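Local structure of ZmpA Glycopeptidase (Clostridium perfringens, 6XSX) at residues V60-V65 with R138-I143; Y53-G58 with G118-S123; D436-N441 with N518-S523; G444-N449 with N476-Y481. The protein is a glycopeptidase, a metalloprotease of the M60 family that probably cleaves glycosylated proteins, here represented by the catalytic module of a much longer protein. All blocks are in the same frame, centred on the assembly; numbering follows the deposited sequence.

Interaction 1 (V60-V65 with R138-I143); sequences VITVYV and RIEGAI. With EDO (1,2-ethanediol), chain F.
An antiparallel pairing in a four-stranded sheet joins Thr-62, Val-63 and Tyr-64 to Glu-140, Ile-139 and Arg-138. Thr-62 and Glu-140 form one hydrogen-bonded pair, with Glu-140 N reaching Thr-62 O at 2.8 Å. Tyr-64 and Arg-138 form the next, with Tyr-64 N to Arg-138 O also 2.8 Å. Between them Val-63 and Ile-139 are a non-hydrogen-bonded pair whose side chains lie side by side (CG1 to CG1 4.1 Å) on the face packed by Ile-61 and, from strand 75-80, Leu-76. The other face carries Thr-62, Tyr-64, Arg-138 and Glu-140. There the Arg-138 chain leaves with CG anti to the backbone N (chi1 -170°) and bends at chi3, which brings the guanidinium over one face of the Tyr-64 ring. The two planes are 20° apart, and NH2 of Arg-138 is 3.4 Å from CD2 of Tyr-64. In the guanidinium plane, NH1 of Arg-138 makes a salt bridge to OE2 of Glu-140 at 2.6 Å, meeting the carboxylate on its anti side. A 1,2-ethanediol, probably from the crystallisation liquor, accepts a weak bond from Arg-138 NE. Apolar side chains thus hold one face, while on the other a single salt bridge holds the guanidinium roughly parallel over the tyrosine, and the carboxylate probably balances the arginine's charge.

Interaction 2 (Y53-G58 with G118-S123); sequences YAVKSG and GVLYTS
The flat side chain of Tyr-53 joins this contact through its CB, 4.2 Å from Leu-120 CD1, and neither face nor edge of its ring meets residues 118-123. Ala-142 CB lies to one side of the ring plane, beyond the rim and above the CB-CG bond, and Asn-144 also touches the side chain. The ring of Tyr-121 meets that of Trp-48 instead, with planes at about 15°. Val-55 N donates to Gly-118 O at 2.8 Å, and Gly-118 N returns a bond to Val-55 O at 3.0 Å. This hydrogen-bonded pair is the firm end of an antiparallel strand pairing. One step along, Ala-54 and Val-119 are a non-hydrogen-bonded pair with CA atoms 4.2 Å apart. Ala-54 CA lies 3.3 Å from Gly-118 O in a CA-H...O contact, so that oxygen is met by both an N-H and a C-H. Leu-120 N still bonds to Tyr-53 O at 3.0 Å, but the two strands splay, their directions lying 130° apart. Apolar contact on one face comes from Val-55 and Leu-120, which cross at about a right angle. The chi1 of Val-55 (-73°) sets CG2 between its backbone N and carbonyl carbon, 3.9 Å from Leu-120 CD2. The pairing lies inside the large mixed sheet of the M60 module, where strand 75-80 flanks strand 117-123 and strand 143-149 flanks strand 49-56. Phe-78 touches Val-55, Leu-76 touches Leu-120, and Tyr-145 packs on Ala-54 and Val-119 from the other face.

Interaction 3 (D436-N441 with N518-S523); sequences DKMYLN and NEINPS. With EDO (1,2-ethanediol), chain E.
Asn-441 ND2 donates to two acceptors, Asn-518 OD1 across this contact and Val-478 O of strand 478-485. The first bond is 2.9 Å long and nearly straight at 170°. It ties the short helix 437-440 to the loop that follows strand 511-517 of the C-terminal antiparallel sheet. The amide planes of the two asparagines are 64° apart, and the acceptor lies close to the plane of the Asn-441 amide. The other end of the Asn-518 amide is held too, its ND2 bonding to Gly-444 O and Asn-476 O, so the rotation of the buried group is fixed from both sides. Beside this polar knot lies an apolar patch. Met-438 is bent at chi3 (66°), which curls its methyl back over the loop and brings CE within 3.9 Å of Ile-520 CD1. Leu-360 packs on Met-438 and Tyr-361 touches Ile-520, so the patch joins helix 437-440 and the loop to helix 347-361. Lys-437, running out on the Asn-441 side, bonds through NZ to a 1,2-ethanediol, probably from the crystallisation liquor. Met-438 wraps a loop carbonyl between two of its carbons, with CG 3.5 Å and CE 3.4 Å from Asn-518 O.

Interaction 4 (G444-N449 with N476-Y481); sequences GVFTEN and NNVIGY
Asn-477, just ahead of strand 478-485 in the C-terminal antiparallel sheet, points its side chain at the loop 444-449 that leads from helix 437-440 to strand 452-459. Its CB lies against two groups of that loop, 3.5 Å from Gly-444 O and 4.1 Å from Phe-446 CD1. Beyond CB, CG stands opposite the residue's own carbonyl carbon (chi1 -62°), which sends the amide toward the loop, near the carbonyls of Gly-444 and Val-445. At the tip the amide divides. OD1 accepts from Gly-444 N at 3.0 Å with an N-H...O angle of 164°, although the donor stands well out of the carbonyl plane. ND2 donates to Asn-474 OD1, its polar partner outside the contact. Asn-477 ND2 also lies 3.3 Å from Val-445 O, at too poor an angle to count as a bond. Thr-447 CG2 packs on Asn-477 ND2 at 4.1 Å. A buried asparagine thus ties the beginning of the loop, at Gly-444, to the start of the strand, with both ends of its amide satisfied. The Phe-446 ring, turned 68° from the amide plane, runs alongside Asn-477 head to tail. Val-478 CB meets its edge, close to the ring plane, 4.0 Å from Phe-446 CE1. Ala-515 of strand 511-517 and Asn-474 also touch the Phe-446 side chain, which packs between loop and sheet. Further along, the loop turns on its own polar group in an ST turn, where Asn-449 N donates to Thr-447 OG1 at 3.1 Å.

How the interactions relate
The four contacts form two pairs on opposite sides of the chain's centre. Interactions 1 and 2, centres about 10 Å apart, are strand pairings from adjoining sheets and alternate along the chain. They meet where Ile-143 O lies 2.6 Å from Ala-54 N, a probable hydrogen bond. Interaction 2 is buried and mainly backbone and apolar, while interaction 1 is partly exposed and adds a charged outer face. Interactions 3 and 4, centres about 7 Å apart, have no such pairing and rest on asparagine amides, which pair with each other in interaction 3 and take a backbone N-H in interaction 4. Amides of interaction 3 reach into both contacts, so helix, loops and the start of strand 478-485 form one network.

Interaction 1 (V60-V65 with R138-I143)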
loop_
_atom_site.group_PDB
_atom_site.type_symbol
_atom_site.label_atom_id
_atom_site.label_comp_id
_atom_site.label_asym_id
_atom_site.label_seq_id
_atom_site.Cartn_x
_atom_site.Cartn_y
_atom_site.Cartn_z
ATOM N N VAL A 60 14.699 -34.455 11.514
ATOM C CA VAL A 60 14.647 -34.234 12.947
ATOM C C VAL A 60 15.579 -33.074 13.275
ATOM O O VAL A 60 16.674 -32.977 12.727
ATOM C CB VAL A 60 15.072 -35.507 13.707
ATOM C CG1 VAL A 60 15.232 -35.259 15.203
ATOM C CG2 VAL A 60 14.131 -36.675 13.433
ATOM N N ILE A 61 15.110 -32.189 14.157
ATOM C CA ILE A 61 15.950 -31.172 14.769
ATOM C C ILE A 61 15.728 -31.269 16.274
ATOM O O ILE A 61 14.711 -31.817 16.708
ATOM C CB ILE A 61 15.617 -29.763 14.231
ATOM C CG1 ILE A 61 14.151 -29.376 14.453
ATOM C CG2 ILE A 61 16.028 -29.633 12.768
ATOM C CD1 ILE A 61 13.879 -27.881 14.373
ATOM N N THR A 62 16.695 -30.767 17.049
ATOM C CA THR A 62 16.576 -30.757 18.498
ATOM C C THR A 62 16.670 -29.314 18.980
ATOM O O THR A 62 17.629 -28.614 18.666
ATOM C CB THR A 62 17.608 -31.676 19.173
ATOM O OG1 THR A 62 17.490 -32.967 18.577
ATOM C CG2 THR A 62 17.393 -31.784 20.668
ATOM N N VAL A 63 15.631 -28.860 19.685
ATOM C CA VAL A 63 15.594 -27.466 20.093
ATOM C C VAL A 63 15.577 -27.413 21.612
ATOM O O VAL A 63 14.760 -28.068 22.248
ATOM C CB VAL A 63 14.394 -26.716 19.488
ATOM C CG1 VAL A 63 14.400 -25.239 19.873
ATOM C CG2 VAL A 63 14.340 -26.881 17.977
ATOM N N TYR A 64 16.500 -26.628 22.161
ATOM C CA TYR A 64 16.600 -26.427 23.594
ATOM C C TYR A 64 16.001 -25.072 23.947
ATOM O O TYR A 64 16.324 -24.066 23.311
ATOM C CB TYR A 64 18.060 -26.550 24.024
ATOM C CG TYR A 64 18.561 -27.964 23.930
ATOM C CD1 TYR A 64 18.318 -28.873 24.952
ATOM C CD2 TYR A 64 19.239 -28.404 22.806
ATOM C CE1 TYR A 64 18.762 -30.184 24.867
ATOM C CE2 TYR A 64 19.683 -29.713 22.707
ATOM C CZ TYR A 64 19.440 -30.602 23.736
ATOM O OH TYR A 64 19.880 -31.889 23.629
ATOM N N VAL A 65 15.115 -25.080 24.951
ATOM C CA VAL A 65 14.350 -23.908 25.340
ATOM C C VAL A 65 14.559 -23.663 26.833
ATOM O O VAL A 65 14.325 -24.545 27.658
ATOM C CB VAL A 65 12.854 -24.098 25.011
ATOM C CG1 VAL A 65 12.001 -22.948 25.534
ATOM C CG2 VAL A 65 12.603 -24.322 23.522
ATOM N N ARG A 138 18.335 -22.793 21.568
ATOM C CA ARG A 138 19.384 -23.293 20.702
ATOM C C ARG A 138 18.786 -24.352 19.783
ATOM O O ARG A 138 17.987 -25.174 20.224
ATOM C CB ARG A 138 20.511 -23.884 21.552
ATOM C CG ARG A 138 21.765 -24.231 20.768
ATOM C CD ARG A 138 22.927 -24.507 21.706
ATOM N NE ARG A 138 22.648 -25.501 22.736
ATOM C CZ ARG A 138 22.676 -26.815 22.544
ATOM N NH1 ARG A 138 22.959 -27.303 21.348
ATOM N NH2 ARG A 138 22.421 -27.634 23.551
ATOM N N ILE A 139 19.184 -24.315 18.506
ATOM C CA ILE A 139 18.685 -25.262 17.527
ATOM C C ILE A 139 19.854 -26.119 17.047
ATOM O O ILE A 139 20.857 -25.588 16.577
ATOM C CB ILE A 139 17.967 -24.531 16.368
ATOM C CG1 ILE A 139 16.788 -23.696 16.877
ATOM C CG2 ILE A 139 17.526 -25.510 15.291
ATOM C CD1 ILE A 139 16.308 -22.638 15.903
ATOM N N GLU A 140 19.695 -27.445 17.128
ATOM C CA GLU A 140 20.685 -28.383 16.619
ATOM C C GLU A 140 20.130 -29.109 15.395
ATOM O O GLU A 140 18.960 -29.492 15.369
ATOM C CB GLU A 140 20.980 -29.462 17.664
ATOM C CG GLU A 140 21.761 -28.997 18.876
ATOM C CD GLU A 140 22.119 -30.114 19.855
ATOM O OE1 GLU A 140 21.664 -31.274 19.648
ATOM O OE2 GLU A 140 22.842 -29.831 20.834
ATOM N N GLY A 141 20.996 -29.319 14.395
ATOM C CA GLY A 141 20.746 -30.259 13.312
ATOM C C GLY A 141 20.260 -29.578 12.032
ATOM O O GLY A 141 19.914 -30.257 11.062
ATOM N N ALA A 142 20.240 -28.237 12.028
ATOM C CA ALA A 142 19.740 -27.504 10.875
ATOM C C ALA A 142 20.911 -26.963 10.052
ATOM O O ALA A 142 22.047 -26.984 10.504
ATOM C CB ALA A 142 18.779 -26.418 11.310
ATOM N N ILE A 143 20.612 -26.464 8.848
ATOM C CA ILE A 143 21.620 -25.956 7.925
ATOM C C ILE A 143 21.451 -24.442 7.844
ATOM O O ILE A 143 20.325 -23.964 7.820
ATOM C CB ILE A 143 21.416 -26.593 6.529
ATOM C CG1 ILE A 143 21.254 -28.116 6.595
ATOM C CG2 ILE A 143 22.514 -26.185 5.558
ATOM C CD1 ILE A 143 19.845 -28.578 6.950
HETATM C C1 EDO F . 20.147 -22.504 25.449
HETATM O O1 EDO F . 20.977 -23.589 25.074
HETATM C C2 EDO F . 18.780 -22.955 25.781
HETATM O O2 EDO F . 18.802 -23.932 26.802
#

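Interaction 2 (Y53-G58 with G118-S123)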
loop_
_atom_site.group_PDB
_atom_site.type_symbol
_atom_site.label_atom_id
_atom_site.label_comp_id
_atom_site.label_asym_id
_atom_site.label_seq_id
_atom_site.Cartn_x
_atom_site.Cartn_y
_atom_site.Cartn_z
ATOM N N TYR A 53 18.266 -20.614 9.901
ATOM C CA TYR A 53 18.319 -22.054 9.702
ATOM C C TYR A 53 17.319 -22.533 8.654
ATOM O O TYR A 53 16.163 -22.109 8.640
ATOM C CB TYR A 53 18.052 -22.818 11.000
ATOM C CG TYR A 53 19.141 -22.664 12.032
ATOM C CD1 TYR A 53 20.463 -22.976 11.734
ATOM C CD2 TYR A 53 18.846 -22.198 13.303
ATOM C CE1 TYR A 53 21.469 -22.821 12.679
ATOM C CE2 TYR A 53 19.840 -22.040 14.258
ATOM C CZ TYR A 53 21.153 -22.344 13.943
ATOM O OH TYR A 53 22.130 -22.194 14.882
ATOM N N ALA A 54 17.797 -23.467 7.821
ATOM C CA ALA A 54 17.002 -24.186 6.841
ATOM C C ALA A 54 16.835 -25.632 7.293
ATOM O O ALA A 54 17.729 -26.189 7.924
ATOM C CB ALA A 54 17.664 -24.133 5.486
ATOM N N VAL A 55 15.691 -26.223 6.935
ATOM C CA VAL A 55 15.414 -27.622 7.217
ATOM C C VAL A 55 14.698 -28.244 6.017
ATOM O O VAL A 55 14.101 -27.533 5.204
ATOM C CB VAL A 55 14.578 -27.777 8.506
ATOM C CG1 VAL A 55 15.409 -27.511 9.757
ATOM C CG2 VAL A 55 13.343 -26.882 8.485
ATOM N N LYS A 56 14.777 -29.578 5.938
ATOM C CA LYS A 56 14.017 -30.398 5.013
ATOM C C LYS A 56 12.820 -30.981 5.754
ATOM O O LYS A 56 12.955 -31.397 6.903
ATOM C CB LYS A 56 14.879 -31.571 4.528
ATOM C CG LYS A 56 16.145 -31.184 3.785
ATOM C CD LYS A 56 17.004 -32.365 3.399
ATOM C CE LYS A 56 18.297 -31.914 2.745
ATOM N NZ LYS A 56 19.043 -33.050 2.154
ATOM N N SER A 57 11.660 -31.040 5.076
ATOM C CA SER A 57 10.503 -31.728 5.624
ATOM C C SER A 57 10.911 -33.148 6.014
ATOM O O SER A 57 11.622 -33.805 5.264
ATOM C CB SER A 57 9.333 -31.715 4.657
ATOM O OG SER A 57 8.707 -30.424 4.634
ATOM N N GLY A 58 10.469 -33.604 7.193
ATOM C CA GLY A 58 10.732 -34.974 7.605
ATOM C C GLY A 58 12.070 -35.149 8.325
ATOM O O GLY A 58 12.367 -36.243 8.803
ATOM N N GLY A 118 12.220 -25.696 3.843
ATOM C CA GLY A 118 12.092 -24.269 4.089
ATOM C C GLY A 118 12.967 -23.825 5.256
ATOM O O GLY A 118 14.008 -24.423 5.509
ATOM N N VAL A 119 12.523 -22.773 5.957
ATOM C CA VAL A 119 13.342 -22.073 6.931
ATOM C C VAL A 119 12.577 -21.960 8.255
ATOM O O VAL A 119 11.364 -22.185 8.307
ATOM C CB VAL A 119 13.759 -20.684 6.403
ATOM C CG1 VAL A 119 14.553 -20.768 5.106
ATOM C CG2 VAL A 119 12.564 -19.757 6.253
ATOM N N LEU A 120 13.316 -21.607 9.319
ATOM C CA LEU A 120 12.770 -21.440 10.656
ATOM C C LEU A 120 12.860 -19.971 11.044
ATOM O O LEU A 120 13.899 -19.338 10.846
ATOM C CB LEU A 120 13.529 -22.295 11.687
ATOM C CG LEU A 120 13.648 -23.797 11.405
ATOM C CD1 LEU A 120 14.471 -24.469 12.491
ATOM C CD2 LEU A 120 12.283 -24.466 11.305
ATOM N N TYR A 121 11.745 -19.473 11.599
ATOM C CA TYR A 121 11.677 -18.213 12.315
ATOM C C TYR A 121 11.175 -18.470 13.735
ATOM O O TYR A 121 10.609 -19.528 14.021
ATOM C CB TYR A 121 10.716 -17.254 11.608
ATOM C CG TYR A 121 10.907 -17.122 10.114
ATOM C CD1 TYR A 121 12.069 -16.581 9.582
ATOM C CD2 TYR A 121 9.915 -17.532 9.231
ATOM C CE1 TYR A 121 12.248 -16.456 8.213
ATOM C CE2 TYR A 121 10.070 -17.404 7.859
ATOM C CZ TYR A 121 11.238 -16.858 7.352
ATOM O OH TYR A 121 11.398 -16.747 6.002
ATOM N N THR A 122 11.384 -17.490 14.621
ATOM C CA THR A 122 10.809 -17.552 15.953
ATOM C C THR A 122 9.621 -16.600 16.030
ATOM O O THR A 122 9.585 -15.559 15.364
ATOM C CB THR A 122 11.829 -17.235 17.060
ATOM O OG1 THR A 122 12.230 -15.869 16.969
ATOM C CG2 THR A 122 13.066 -18.104 16.996
ATOM N N SER A 123 8.658 -17.004 16.859
ATOM C CA SER A 123 7.533 -16.178 17.246
ATOM C C SER A 123 7.444 -16.238 18.766
ATOM O O SER A 123 7.425 -17.336 19.330
ATOM C CB SER A 123 6.272 -16.686 16.609
ATOM O OG SER A 123 5.151 -15.993 17.125
#

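Interaction 3 (D436-N441 with N518-S523)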
loop_
_atom_site.group_PDB
_atom_site.type_symbol
_atom_site.label_atom_id
_atom_site.label_comp_id
_atom_site.label_asym_id
_atom_site.label_seq_id
_atom_site.Cartn_x
_atom_site.Cartn_y
_atom_site.Cartn_z
ATOM N N ASP A 436 -4.659 14.717 -11.240
ATOM C CA ASP A 436 -3.245 14.415 -11.110
ATOM C C ASP A 436 -2.343 15.528 -11.642
ATOM O O ASP A 436 -1.188 15.601 -11.222
ATOM C CB ASP A 436 -2.892 13.043 -11.706
ATOM C CG ASP A 436 -3.529 11.877 -10.966
ATOM O OD1 ASP A 436 -3.931 12.058 -9.814
ATOM O OD2 ASP A 436 -3.642 10.805 -11.558
ATOM N N LYS A 437 -2.840 16.392 -12.543
ATOM C CA LYS A 437 -2.004 17.480 -13.044
ATOM C C LYS A 437 -1.486 18.352 -11.898
ATOM O O LYS A 437 -0.418 18.953 -12.013
ATOM C CB LYS A 437 -2.712 18.318 -14.114
ATOM C CG LYS A 437 -3.002 17.569 -15.406
ATOM C CD LYS A 437 -3.132 18.477 -16.613
ATOM C CE LYS A 437 -1.861 19.242 -16.912
ATOM N NZ LYS A 437 -2.060 20.180 -18.042
ATOM N N MET A 438 -2.221 18.369 -10.781
ATOM C CA MET A 438 -1.884 19.196 -9.627
ATOM C C MET A 438 -0.489 18.852 -9.089
ATOM O O MET A 438 0.178 19.735 -8.564
ATOM C CB MET A 438 -2.922 19.060 -8.506
ATOM C CG MET A 438 -4.255 19.749 -8.817
ATOM S SD MET A 438 -5.560 19.221 -7.666
ATOM C CE MET A 438 -4.927 19.917 -6.138
ATOM N N TYR A 439 -0.044 17.589 -9.229
ATOM C CA TYR A 439 1.335 17.250 -8.897
ATOM C C TYR A 439 2.203 17.075 -10.145
ATOM O O TYR A 439 3.393 17.401 -10.107
ATOM C CB TYR A 439 1.446 16.087 -7.903
ATOM C CG TYR A 439 1.083 14.721 -8.435
ATOM C CD1 TYR A 439 -0.195 14.214 -8.267
ATOM C CD2 TYR A 439 2.010 13.930 -9.096
ATOM C CE1 TYR A 439 -0.549 12.960 -8.739
ATOM C CE2 TYR A 439 1.677 12.669 -9.575
ATOM C CZ TYR A 439 0.391 12.181 -9.392
ATOM O OH TYR A 439 0.038 10.935 -9.839
ATOM N N LEU A 440 1.622 16.549 -11.235
ATOM C CA LEU A 440 2.386 16.249 -12.442
ATOM C C LEU A 440 2.966 17.512 -13.089
ATOM O O LEU A 440 4.030 17.449 -13.709
ATOM C CB LEU A 440 1.507 15.475 -13.433
ATOM C CG LEU A 440 1.216 14.021 -13.055
ATOM C CD1 LEU A 440 0.130 13.444 -13.950
ATOM C CD2 LEU A 440 2.479 13.165 -13.114
ATOM N N ASN A 441 2.275 18.652 -12.946
ATOM C CA ASN A 441 2.705 19.908 -13.554
ATOM C C ASN A 441 4.032 20.377 -12.958
ATOM O O ASN A 441 4.787 21.071 -13.640
ATOM C CB ASN A 441 1.719 21.052 -13.312
ATOM C CG ASN A 441 0.595 21.126 -14.323
ATOM O OD1 ASN A 441 0.762 20.744 -15.473
ATOM N ND2 ASN A 441 -0.552 21.632 -13.913
ATOM N N ASN A 518 -3.230 24.929 -10.112
ATOM C CA ASN A 518 -2.754 23.779 -9.363
ATOM C C ASN A 518 -3.343 23.751 -7.952
ATOM O O ASN A 518 -3.282 22.717 -7.294
ATOM C CB ASN A 518 -1.222 23.730 -9.320
ATOM C CG ASN A 518 -0.602 23.253 -10.616
ATOM O OD1 ASN A 518 -1.010 22.220 -11.149
ATOM N ND2 ASN A 518 0.404 23.976 -11.108
ATOM N N GLU A 519 -3.869 24.888 -7.485
ATOM C CA GLU A 519 -4.550 24.950 -6.201
ATOM C C GLU A 519 -6.062 25.106 -6.401
ATOM O O GLU A 519 -6.767 25.547 -5.495
ATOM C CB GLU A 519 -3.925 26.040 -5.328
ATOM C CG GLU A 519 -2.543 25.657 -4.828
ATOM C CD GLU A 519 -1.792 26.683 -3.999
ATOM O OE1 GLU A 519 -2.436 27.621 -3.468
ATOM O OE2 GLU A 519 -0.547 26.560 -3.925
ATOM N N ILE A 520 -6.550 24.739 -7.597
ATOM C CA ILE A 520 -7.971 24.744 -7.922
ATOM C C ILE A 520 -8.558 26.154 -7.769
ATOM O O ILE A 520 -9.684 26.330 -7.294
ATOM C CB ILE A 520 -8.748 23.695 -7.096
ATOM C CG1 ILE A 520 -7.883 22.463 -6.782
ATOM C CG2 ILE A 520 -10.037 23.326 -7.825
ATOM C CD1 ILE A 520 -8.577 21.367 -5.966
ATOM N N ASN A 521 -7.797 27.169 -8.186
ATOM C CA ASN A 521 -8.367 28.501 -8.276
ATOM C C ASN A 521 -8.825 28.751 -9.707
ATOM O O ASN A 521 -8.090 28.462 -10.652
ATOM C CB ASN A 521 -7.373 29.586 -7.864
ATOM C CG ASN A 521 -6.943 29.446 -6.425
ATOM O OD1 ASN A 521 -5.884 28.892 -6.144
ATOM N ND2 ASN A 521 -7.756 29.937 -5.511
ATOM N N PRO A 522 -10.033 29.336 -9.899
ATOM C CA PRO A 522 -10.508 29.699 -11.237
ATOM C C PRO A 522 -9.819 30.969 -11.744
ATOM O O PRO A 522 -9.435 31.819 -10.946
ATOM C CB PRO A 522 -12.011 29.924 -10.995
ATOM C CG PRO A 522 -12.093 30.426 -9.554
ATOM C CD PRO A 522 -10.996 29.670 -8.832
ATOM N N SER A 523 -9.638 31.070 -13.069
ATOM C CA SER A 523 -9.282 32.319 -13.733
ATOM C C SER A 523 -10.517 33.200 -13.897
ATOM O O SER A 523 -11.627 32.777 -13.579
ATOM C CB SER A 523 -8.714 32.034 -15.092
ATOM O OG SER A 523 -9.732 31.515 -15.941
HETATM C C1 EDO E . -5.375 21.733 -19.447
HETATM O O1 EDO E . -4.613 21.170 -18.392
HETATM C C2 EDO E . -4.729 21.661 -20.781
HETATM O O2 EDO E . -3.347 21.436 -20.710
#

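Interaction 4 (G444-N449 with N476-Y481)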
loop_
_atom_site.group_PDB
_atom_site.type_symbol
_atom_site.label_atom_id
_atom_site.label_comp_id
_atom_site.label_asym_id
_atom_site.label_seq_id
_atom_site.Cartn_x
_atom_site.Cartn_y
_atom_site.Cartn_z
ATOM N N GLY A 444 2.930 26.073 -10.107
ATOM C CA GLY A 444 2.348 26.830 -9.014
ATOM C C GLY A 444 0.956 27.336 -9.379
ATOM O O GLY A 444 0.222 26.703 -10.146
ATOM N N VAL A 445 0.617 28.506 -8.836
ATOM C CA VAL A 445 -0.696 29.090 -9.036
ATOM C C VAL A 445 -0.607 30.025 -10.244
ATOM O O VAL A 445 0.495 30.332 -10.706
ATOM C CB VAL A 445 -1.143 29.823 -7.754
ATOM C CG1 VAL A 445 -1.376 28.847 -6.606
ATOM C CG2 VAL A 445 -0.150 30.911 -7.346
ATOM N N PHE A 446 -1.758 30.478 -10.754
ATOM C CA PHE A 446 -1.740 31.383 -11.894
ATOM C C PHE A 446 -0.958 32.651 -11.546
ATOM O O PHE A 446 -1.122 33.210 -10.460
ATOM C CB PHE A 446 -3.160 31.757 -12.318
ATOM C CG PHE A 446 -3.943 30.675 -13.017
ATOM C CD1 PHE A 446 -3.340 29.847 -13.954
ATOM C CD2 PHE A 446 -5.305 30.523 -12.777
ATOM C CE1 PHE A 446 -4.069 28.865 -14.614
ATOM C CE2 PHE A 446 -6.032 29.535 -13.429
ATOM C CZ PHE A 446 -5.414 28.706 -14.345
ATOM N N THR A 447 -0.124 33.114 -12.485
ATOM C CA THR A 447 0.459 34.444 -12.366
ATOM C C THR A 447 -0.591 35.498 -12.714
ATOM O O THR A 447 -1.627 35.193 -13.310
ATOM C CB THR A 447 1.716 34.616 -13.231
ATOM O OG1 THR A 447 1.299 34.957 -14.556
ATOM C CG2 THR A 447 2.629 33.406 -13.218
ATOM N N GLU A 448 -0.265 36.751 -12.370
ATOM C CA GLU A 448 -1.082 37.925 -12.632
ATOM C C GLU A 448 -1.155 38.225 -14.131
ATOM O O GLU A 448 -1.938 39.083 -14.545
ATOM C CB GLU A 448 -0.486 39.137 -11.909
ATOM C CG GLU A 448 -0.514 39.042 -10.390
ATOM C CD GLU A 448 -1.883 39.236 -9.751
ATOM O OE1 GLU A 448 -2.894 39.205 -10.493
ATOM O OE2 GLU A 448 -1.944 39.416 -8.513
ATOM N N ASN A 449 -0.346 37.523 -14.937
ATOM C CA ASN A 449 -0.239 37.836 -16.356
ATOM C C ASN A 449 -0.966 36.791 -17.195
ATOM O O ASN A 449 -0.865 36.812 -18.419
ATOM C CB ASN A 449 1.219 37.933 -16.796
ATOM C CG ASN A 449 1.982 38.920 -15.944
ATOM O OD1 ASN A 449 1.650 40.101 -15.921
ATOM N ND2 ASN A 449 2.958 38.432 -15.196
ATOM N N ASN A 476 2.271 25.389 -17.064
ATOM C CA ASN A 476 2.378 24.329 -16.069
ATOM C C ASN A 476 1.636 24.711 -14.785
ATOM O O ASN A 476 1.794 24.053 -13.755
ATOM C CB ASN A 476 3.843 23.984 -15.777
ATOM C CG ASN A 476 4.523 23.310 -16.947
ATOM O OD1 ASN A 476 3.925 22.470 -17.611
ATOM N ND2 ASN A 476 5.763 23.679 -17.215
ATOM N N ASN A 477 0.803 25.757 -14.855
ATOM C CA ASN A 477 0.015 26.182 -13.709
ATOM C C ASN A 477 -1.430 25.708 -13.839
ATOM O O ASN A 477 -2.184 25.782 -12.873
ATOM C CB ASN A 477 0.091 27.697 -13.496
ATOM C CG ASN A 477 1.505 28.160 -13.199
ATOM O OD1 ASN A 477 2.302 27.402 -12.665
ATOM N ND2 ASN A 477 1.838 29.388 -13.562
ATOM N N VAL A 478 -1.814 25.240 -15.032
ATOM C CA VAL A 478 -3.212 24.948 -15.332
ATOM C C VAL A 478 -3.475 23.448 -15.181
ATOM O O VAL A 478 -2.675 22.628 -15.630
ATOM C CB VAL A 478 -3.582 25.460 -16.742
ATOM C CG1 VAL A 478 -2.702 24.867 -17.846
ATOM C CG2 VAL A 478 -5.062 25.265 -17.062
ATOM N N ILE A 479 -4.611 23.091 -14.560
ATOM C CA ILE A 479 -4.980 21.692 -14.394
ATOM C C ILE A 479 -6.193 21.344 -15.260
ATOM O O ILE A 479 -6.521 20.166 -15.426
ATOM C CB ILE A 479 -5.210 21.322 -12.916
ATOM C CG1 ILE A 479 -6.381 22.103 -12.308
ATOM C CG2 ILE A 479 -3.916 21.476 -12.118
ATOM C CD1 ILE A 479 -6.827 21.600 -10.948
ATOM N N GLY A 480 -6.862 22.364 -15.809
ATOM C CA GLY A 480 -7.971 22.081 -16.706
ATOM C C GLY A 480 -8.850 23.301 -16.938
ATOM O O GLY A 480 -8.634 24.354 -16.329
ATOM N N TYR A 481 -9.852 23.121 -17.809
ATOM C CA TYR A 481 -10.734 24.206 -18.209
ATOM C C TYR A 481 -12.174 23.760 -18.029
ATOM O O TYR A 481 -12.551 22.656 -18.425
ATOM C CB TYR A 481 -10.511 24.602 -19.674
ATOM C CG TYR A 481 -9.109 25.060 -19.995
ATOM C CD1 TYR A 481 -8.775 26.404 -19.964
ATOM C CD2 TYR A 481 -8.111 24.150 -20.314
ATOM C CE1 TYR A 481 -7.489 26.838 -20.249
ATOM C CE2 TYR A 481 -6.819 24.566 -20.598
ATOM C CZ TYR A 481 -6.509 25.915 -20.567
ATOM O OH TYR A 481 -5.239 26.334 -20.850
#